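Local coordinates for Lmo0794 protein (Listeria monocytogenes, PDB 3EW7), which is of unknown function but probably binds NAD(P) through a Rossmann-type domain and may act as an oxidoreductase, at residues Ala193-Asp196 against Glu197-Arg200; Thr81-Asp84 against His85-Val89; Phe52-Thr55 against Leu56-Ser60. The protein carries 3 engineered substitutions. All coordinates share one frame; numbering follows the deposited sequence.

Contact 1: residues Ala193-Asp196 against Glu197-Arg200; sequences AVLD and EIER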
loop_
_atom_site.group_PDB
_atom_site.type_symbol
_atom_site.label_atom_id
_atom_site.label_comp_id
_atom_site.label_asym_id
_atom_site.label_seq_id
_atom_site.Cartn_x
_atom_site.Cartn_y
_atom_site.Cartn_z
ATOM N N ALA A 193 7.344 7.481 7.582
ATOM C CA ALA A 193 6.216 7.343 8.483
ATOM C C ALA A 193 5.622 5.962 8.231
ATOM O O ALA A 193 5.460 5.179 9.163
ATOM C CB ALA A 193 5.173 8.424 8.197
ATOM N N VAL A 194 5.313 5.664 6.966
ATOM C CA VAL A 194 4.728 4.373 6.605
ATOM C C VAL A 194 5.518 3.225 7.229
ATOM O O VAL A 194 4.959 2.378 7.926
ATOM C CB VAL A 194 4.655 4.186 5.052
ATOM C CG1 VAL A 194 4.390 2.730 4.702
ATOM C CG2 VAL A 194 3.531 5.040 4.474
ATOM N N LEU A 195 6.826 3.194 7.024
ATOM C CA LEU A 195 7.637 2.145 7.596
ATOM C C LEU A 195 7.751 2.189 9.123
ATOM O O LEU A 195 8.065 1.172 9.743
ATOM C CB LEU A 195 9.012 2.139 6.954
ATOM C CG LEU A 195 8.965 1.039 5.904
ATOM C CD1 LEU A 195 8.753 1.631 4.528
ATOM C CD2 LEU A 195 10.244 0.240 5.974
ATOM N N ASP A 196 7.505 3.348 9.729
ATOM C CA ASP A 196 7.543 3.452 11.182
ATOM C C ASP A 196 6.355 2.659 11.731
ATOM O O ASP A 196 6.508 1.831 12.635
ATOM C CB ASP A 196 7.427 4.913 11.645
ATOM C CG ASP A 196 8.757 5.638 11.623
ATOM O OD1 ASP A 196 9.800 4.948 11.705
ATOM O OD2 ASP A 196 8.763 6.891 11.534
ATOM N N GLU A 197 5.186 2.931 11.150
ATOM C CA GLU A 197 3.943 2.296 11.517
ATOM C C GLU A 197 4.023 0.747 11.318
ATOM O O GLU A 197 3.368 0.004 12.054
ATOM C CB GLU A 197 2.783 2.879 10.695
ATOM C CG GLU A 197 1.443 2.289 11.044
ATOM C CD GLU A 197 1.177 2.327 12.537
ATOM O OE1 GLU A 197 1.735 3.214 13.227
ATOM O OE2 GLU A 197 0.399 1.480 13.018
ATOM N N ILE A 198 4.851 0.277 10.373
ATOM C CA ILE A 198 5.013 -1.142 10.082
ATOM C C ILE A 198 5.885 -1.833 11.151
ATOM O O ILE A 198 5.602 -2.974 11.597
ATOM C CB ILE A 198 5.659 -1.316 8.719
ATOM C CG1 ILE A 198 4.672 -0.989 7.608
ATOM C CG2 ILE A 198 6.190 -2.708 8.567
ATOM C CD1 ILE A 198 5.207 -1.132 6.205
ATOM N N GLU A 199 6.932 -1.137 11.581
ATOM C CA GLU A 199 7.864 -1.637 12.597
ATOM C C GLU A 199 7.348 -1.450 14.049
ATOM O O GLU A 199 7.578 -2.277 14.950
ATOM C CB GLU A 199 9.204 -0.905 12.388
ATOM C CG GLU A 199 9.899 -1.097 11.010
ATOM C CD GLU A 199 11.303 -0.458 10.919
ATOM O OE1 GLU A 199 11.518 0.672 11.403
ATOM O OE2 GLU A 199 12.205 -1.067 10.317
ATOM N N ARG A 200 6.628 -0.356 14.256
ATOM C CA ARG A 200 6.080 -0.064 15.564
ATOM C C ARG A 200 4.631 0.379 15.473
ATOM O O ARG A 200 4.298 1.549 15.661
ATOM C CB ARG A 200 6.936 0.993 16.259
ATOM C CG ARG A 200 8.312 0.500 16.716
ATOM C CD ARG A 200 9.331 1.637 16.820
ATOM N NE ARG A 200 10.429 1.426 15.877
ATOM C CZ ARG A 200 10.541 2.023 14.692
ATOM N NH1 ARG A 200 9.624 2.892 14.282
ATOM N NH2 ARG A 200 11.576 1.740 13.911
#
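Arg200, the first residue beyond the helical backbone, turns its side chain back to meet Asp196 while also holding the carboxylate next door. A bend at chi3 (-117°) brings the guanidinium round. Arg200 NH1 approaches Asp196 OD1 at 3.3 Å, a long and weak salt-bridge bond, although the N-H points nearly straight at the oxygen. The carboxylate comes to the guanidinium at its edge, near its plane, but the two flat groups are turned 63° against each other, so this is a single-point contact. Arg200 NH2 lies 2.7 Å from Glu199 OE1, and Glu199 CB lies against one guanidinium face near its rim. Arg23, in the loop just after helix 11-22, forms salt bridges with both acids, and this second positive charge would be expected to offset the closeness of the two carboxylates.

Bonds from i+4 to i continue to Arg200 N on Asp196 O (2.7 Å), with Ile198 N shared weakly with Leu195 O. On the inner side, Ile198 sets CG1 beside its own backbone N, and the branch reaches back to the previous turn: CD1 lies 4.2 Å from Val194 CG1 and 4.4 Å from Leu195 CG. Val194 and Leu195 continue onto helix 11-22, whereas Ile198 rests on Val64 and Val66 of strand 64-67. Glu197 leads elsewhere, accepting from the backbone of Asn202 and His203 and pairing with Arg97. An apolar side divided between the parallel sheet and a neighbouring helix, with Asp196, Glu199 and Arg200 on a more exposed side, fits a helix flanking a Rossmann-type sheet.

Contact 2: residues Thr81-Asp84 against His85-Val89; sequences TSLD and HLISV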
loop_
_atom_site.group_PDB
_atom_site.type_symbol
_atom_site.label_atom_id
_atom_site.label_comp_id
_atom_site.label_asym_id
_atom_site.label_seq_id
_atom_site.Cartn_x
_atom_site.Cartn_y
_atom_site.Cartn_z
ATOM N N THR A 81 -12.845 -0.577 -5.842
ATOM C CA THR A 81 -13.083 -1.931 -6.308
ATOM C C THR A 81 -11.967 -2.937 -6.002
ATOM O O THR A 81 -12.246 -4.056 -5.562
ATOM C CB THR A 81 -13.419 -1.904 -7.820
ATOM O OG1 THR A 81 -14.843 -1.943 -7.982
ATOM C CG2 THR A 81 -12.817 -3.070 -8.536
ATOM N N SER A 82 -10.717 -2.541 -6.231
ATOM C CA SER A 82 -9.578 -3.419 -5.967
ATOM C C SER A 82 -9.411 -3.683 -4.475
ATOM O O SER A 82 -9.022 -4.775 -4.067
ATOM C CB SER A 82 -8.291 -2.807 -6.525
ATOM O OG SER A 82 -8.125 -1.476 -6.073
ATOM N N LEU A 83 -9.694 -2.680 -3.656
ATOM C CA LEU A 83 -9.568 -2.870 -2.226
ATOM C C LEU A 83 -10.628 -3.871 -1.791
ATOM O O LEU A 83 -10.368 -4.744 -0.961
ATOM C CB LEU A 83 -9.746 -1.546 -1.476
ATOM C CG LEU A 83 -9.692 -1.635 0.059
ATOM C CD1 LEU A 83 -8.432 -2.381 0.498
ATOM C CD2 LEU A 83 -9.729 -0.234 0.660
ATOM N N ASP A 84 -11.824 -3.751 -2.359
ATOM C CA ASP A 84 -12.895 -4.668 -2.012
ATOM C C ASP A 84 -12.409 -6.091 -2.234
ATOM O O ASP A 84 -12.654 -6.966 -1.400
ATOM C CB ASP A 84 -14.148 -4.391 -2.843
ATOM C CG ASP A 84 -14.949 -3.197 -2.324
ATOM O OD1 ASP A 84 -14.639 -2.667 -1.234
ATOM O OD2 ASP A 84 -15.910 -2.786 -3.011
ATOM N N HIS A 85 -11.704 -6.323 -3.342
ATOM C CA HIS A 85 -11.180 -7.650 -3.636
ATOM C C HIS A 85 -10.257 -8.137 -2.519
ATOM O O HIS A 85 -10.390 -9.261 -2.041
ATOM C CB HIS A 85 -10.412 -7.652 -4.956
ATOM C CG HIS A 85 -9.656 -8.922 -5.207
ATOM N ND1 HIS A 85 -10.281 -10.132 -5.430
ATOM C CD2 HIS A 85 -8.327 -9.178 -5.239
ATOM C CE1 HIS A 85 -9.368 -11.076 -5.583
ATOM N NE2 HIS A 85 -8.174 -10.523 -5.472
ATOM N N LEU A 86 -9.319 -7.288 -2.109
ATOM C CA LEU A 86 -8.382 -7.650 -1.055
ATOM C C LEU A 86 -9.105 -7.919 0.256
ATOM O O LEU A 86 -8.736 -8.829 0.998
ATOM C CB LEU A 86 -7.340 -6.541 -0.861
ATOM C CG LEU A 86 -6.376 -6.330 -2.036
ATOM C CD1 LEU A 86 -5.396 -5.215 -1.722
ATOM C CD2 LEU A 86 -5.621 -7.622 -2.310
ATOM N N ILE A 87 -10.140 -7.129 0.529
ATOM C CA ILE A 87 -10.917 -7.285 1.746
ATOM C C ILE A 87 -11.563 -8.665 1.812
ATOM O O ILE A 87 -11.486 -9.330 2.843
ATOM C CB ILE A 87 -12.002 -6.186 1.857
ATOM C CG1 ILE A 87 -11.357 -4.890 2.355
ATOM C CG2 ILE A 87 -13.143 -6.639 2.788
ATOM C CD1 ILE A 87 -12.231 -3.660 2.187
ATOM N N SER A 88 -12.183 -9.114 0.728
ATOM C CA SER A 88 -12.822 -10.432 0.761
ATOM C C SER A 88 -11.774 -11.550 0.833
ATOM O O SER A 88 -11.955 -12.557 1.526
ATOM C CB SER A 88 -13.727 -10.641 -0.464
ATOM O OG SER A 88 -12.972 -10.874 -1.642
ATOM N N VAL A 89 -10.675 -11.366 0.117
ATOM C CA VAL A 89 -9.616 -12.350 0.099
ATOM C C VAL A 89 -8.936 -12.438 1.461
ATOM O O VAL A 89 -8.521 -13.513 1.896
ATOM C CB VAL A 89 -8.577 -11.991 -0.985
ATOM C CG1 VAL A 89 -7.250 -12.670 -0.707
ATOM C CG2 VAL A 89 -9.100 -12.409 -2.341
#
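The two segments are consecutive turns of one alpha-helix, and four successive i to i+4 bonds establish this: His85 N to Thr81 O, Leu86 N to Ser82 O, Ile87 N to Leu83 O and Ser88 N to Asp84 O. They run from 2.8 Å, for Ile87 N on Leu83 O, to 3.2 Å, for His85 N on Thr81 O. Among the side chains, Leu83 and Ile87 make the apolar contact. Ile87 places CG1 beside its backbone N (chi1 -79°), which sends the longer branch back over the preceding turn: CD1 ends 3.9 Å from Leu83 CG. The two chains pass at a slant, and Ile87 CG1 also lies over Leu83 O at 3.5 Å. Leu83 and Leu86 go on to touch Leu98 and Asp67, while Ile87 meets Leu141 of helix 131-142.

The polar groups serve different directions. Ser88 OG donates back to His85 O at 3.1 Å, an oxygen that Val89 N also uses, so this carbonyl has two donors. The His85 chain starts out anti to its amide nitrogen (chi1 170°); CB sits 3.3 Å from Ser82 O, and His85 NE2 bonds Leu54 O, in the loop ahead of helix 56-59. Asp84 OD1 takes a hydrogen bond from His140 ND1. With leucines directed at strands 64-67 and 97-101, this is the connecting helix of a beta-alpha-beta unit of the Rossmann-type sheet.

Contact 3: residues Phe52-Thr55 against Leu56-Ser60; sequences FDLT and LSDLS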
loop_
_atom_site.group_PDB
_atom_site.type_symbol
_atom_site.label_atom_id
_atom_site.label_comp_id
_atom_site.label_asym_id
_atom_site.label_seq_id
_atom_site.Cartn_x
_atom_site.Cartn_y
_atom_site.Cartn_z
ATOM N N PHE A 52 -6.086 -7.277 -8.744
ATOM C CA PHE A 52 -7.331 -8.021 -8.869
ATOM C C PHE A 52 -7.181 -9.534 -8.912
ATOM O O PHE A 52 -8.118 -10.256 -8.576
ATOM C CB PHE A 52 -8.081 -7.537 -10.108
ATOM C CG PHE A 52 -8.767 -6.226 -9.910
ATOM C CD1 PHE A 52 -9.910 -6.144 -9.124
ATOM C CD2 PHE A 52 -8.243 -5.059 -10.456
ATOM C CE1 PHE A 52 -10.525 -4.921 -8.882
ATOM C CE2 PHE A 52 -8.858 -3.816 -10.213
ATOM C CZ PHE A 52 -10.000 -3.752 -9.426
ATOM N N ASP A 53 -6.006 -10.012 -9.311
ATOM C CA ASP A 53 -5.757 -11.449 -9.409
ATOM C C ASP A 53 -5.108 -12.041 -8.172
ATOM O O ASP A 53 -4.858 -13.245 -8.117
ATOM C CB ASP A 53 -4.853 -11.763 -10.601
ATOM C CG ASP A 53 -5.361 -11.171 -11.886
ATOM O OD1 ASP A 53 -6.574 -11.303 -12.163
ATOM O OD2 ASP A 53 -4.536 -10.584 -12.619
ATOM N N LEU A 54 -4.819 -11.202 -7.190
ATOM C CA LEU A 54 -4.181 -11.670 -5.968
ATOM C C LEU A 54 -5.036 -12.635 -5.135
ATOM O O LEU A 54 -6.207 -12.363 -4.839
ATOM C CB LEU A 54 -3.771 -10.463 -5.129
ATOM C CG LEU A 54 -2.327 -9.978 -5.263
ATOM C CD1 LEU A 54 -1.767 -10.331 -6.629
ATOM C CD2 LEU A 54 -2.284 -8.484 -5.001
ATOM N N THR A 55 -4.443 -13.767 -4.763
ATOM C CA THR A 55 -5.143 -14.765 -3.954
ATOM C C THR A 55 -4.486 -14.827 -2.596
ATOM O O THR A 55 -3.291 -14.564 -2.479
ATOM C CB THR A 55 -5.027 -16.163 -4.545
ATOM O OG1 THR A 55 -3.665 -16.600 -4.430
ATOM C CG2 THR A 55 -5.441 -16.166 -6.010
ATOM N N LEU A 56 -5.253 -15.189 -1.573
ATOM C CA LEU A 56 -4.712 -15.294 -0.218
ATOM C C LEU A 56 -3.342 -15.968 -0.234
ATOM O O LEU A 56 -2.415 -15.539 0.459
ATOM C CB LEU A 56 -5.657 -16.096 0.676
ATOM C CG LEU A 56 -5.214 -16.285 2.137
ATOM C CD1 LEU A 56 -5.220 -14.942 2.862
ATOM C CD2 LEU A 56 -6.148 -17.265 2.835
ATOM N N SER A 57 -3.218 -17.022 -1.035
ATOM C CA SER A 57 -1.964 -17.762 -1.149
ATOM C C SER A 57 -0.731 -16.871 -1.310
ATOM O O SER A 57 0.176 -16.912 -0.482
ATOM C CB SER A 57 -2.036 -18.745 -2.318
ATOM O OG SER A 57 -0.808 -19.428 -2.475
ATOM N N ASP A 58 -0.689 -16.064 -2.365
ATOM C CA ASP A 58 0.474 -15.205 -2.575
ATOM C C ASP A 58 0.555 -13.971 -1.674
ATOM O O ASP A 58 1.538 -13.231 -1.714
ATOM C CB ASP A 58 0.602 -14.795 -4.053
ATOM C CG ASP A 58 -0.737 -14.642 -4.745
ATOM O OD1 ASP A 58 -1.666 -14.093 -4.125
ATOM O OD2 ASP A 58 -0.855 -15.061 -5.922
ATOM N N LEU A 59 -0.463 -13.759 -0.849
ATOM C CA LEU A 59 -0.460 -12.626 0.066
ATOM C C LEU A 59 0.094 -13.048 1.426
ATOM O O LEU A 59 0.845 -12.307 2.062
ATOM C CB LEU A 59 -1.876 -12.089 0.244
ATOM C CG LEU A 59 -2.141 -10.654 -0.208
ATOM C CD1 LEU A 59 -1.615 -10.459 -1.622
ATOM C CD2 LEU A 59 -3.633 -10.368 -0.131
ATOM N N SER A 60 -0.276 -14.246 1.869
ATOM C CA SER A 60 0.172 -14.754 3.157
ATOM C C SER A 60 1.664 -15.095 3.176
ATOM O O SER A 60 2.183 -15.607 4.164
ATOM C CB SER A 60 -0.672 -15.967 3.554
ATOM O OG SER A 60 -0.801 -16.872 2.475
#
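A chi1 of 68° sets Thr55 OG1 between its own backbone N and carbonyl carbon, and in Asp58 a chi1 of 33°, as modelled and less sure, turns that carboxylate back toward Thr55. The two side chains cross at about a right angle. Thr55 N donates to Asp58 OD1 at 2.9 Å, with the N-H bent to 137° at the hydrogen. Thr55 OG1 adds a weak bond to the same oxygen at 3.2 Å, while Ser57 CB, in the same turn, sits 3.4 Å from Thr55 OG1. The exact place of OD1 is doubtful in this model, so both lengths should be read loosely.

A backbone N-H just ahead of a helical turn, bonded to the acid three residues on, is one half of the exchange that defines a capping box; the reciprocal half is not established here. The turn is the short, weakly bonded helix 56-59, in the crossover from strand 45-48 to strand 64-67 of the Rossmann-type sheet. Leu59 N and Ser60 N both reach Leu56 O, each at 2.9 Å, a mixture of i+3 and i+4 bonding that suits so brief a helix. Lys49 lies near Asp58 OD2 as a long, weak ion pair.

On the apolar side of the turn, Leu59 CD1 comes up to Leu54, 3.7 Å from CG and 4.0 Å from CD2, with the chains roughly perpendicular. Leu59 also rests on Leu90 of helix 79-90.

Contact 3 comes first along the chain, then contact 2, then contact 1. Each joins adjoining segments, so none closes a long loop and none nests in or crosses another. Contact 3 lies in the connection between strands 45-48 and 64-67, and contact 2 in the helix joining strand 64-67 to strand 97-101. These two adjoin, their centres about 10 Å apart: Val89 packs on Leu56, and Phe52 on the Thr81 turn, binding the loop to the helix. Contact 1 stands apart, its centre about 23 Å from both others. It belongs to helix 187-199, which precedes strand 207-209 at one edge of the sheet. Helix 187-199 packs on both helix 11-22 and strand 64-67.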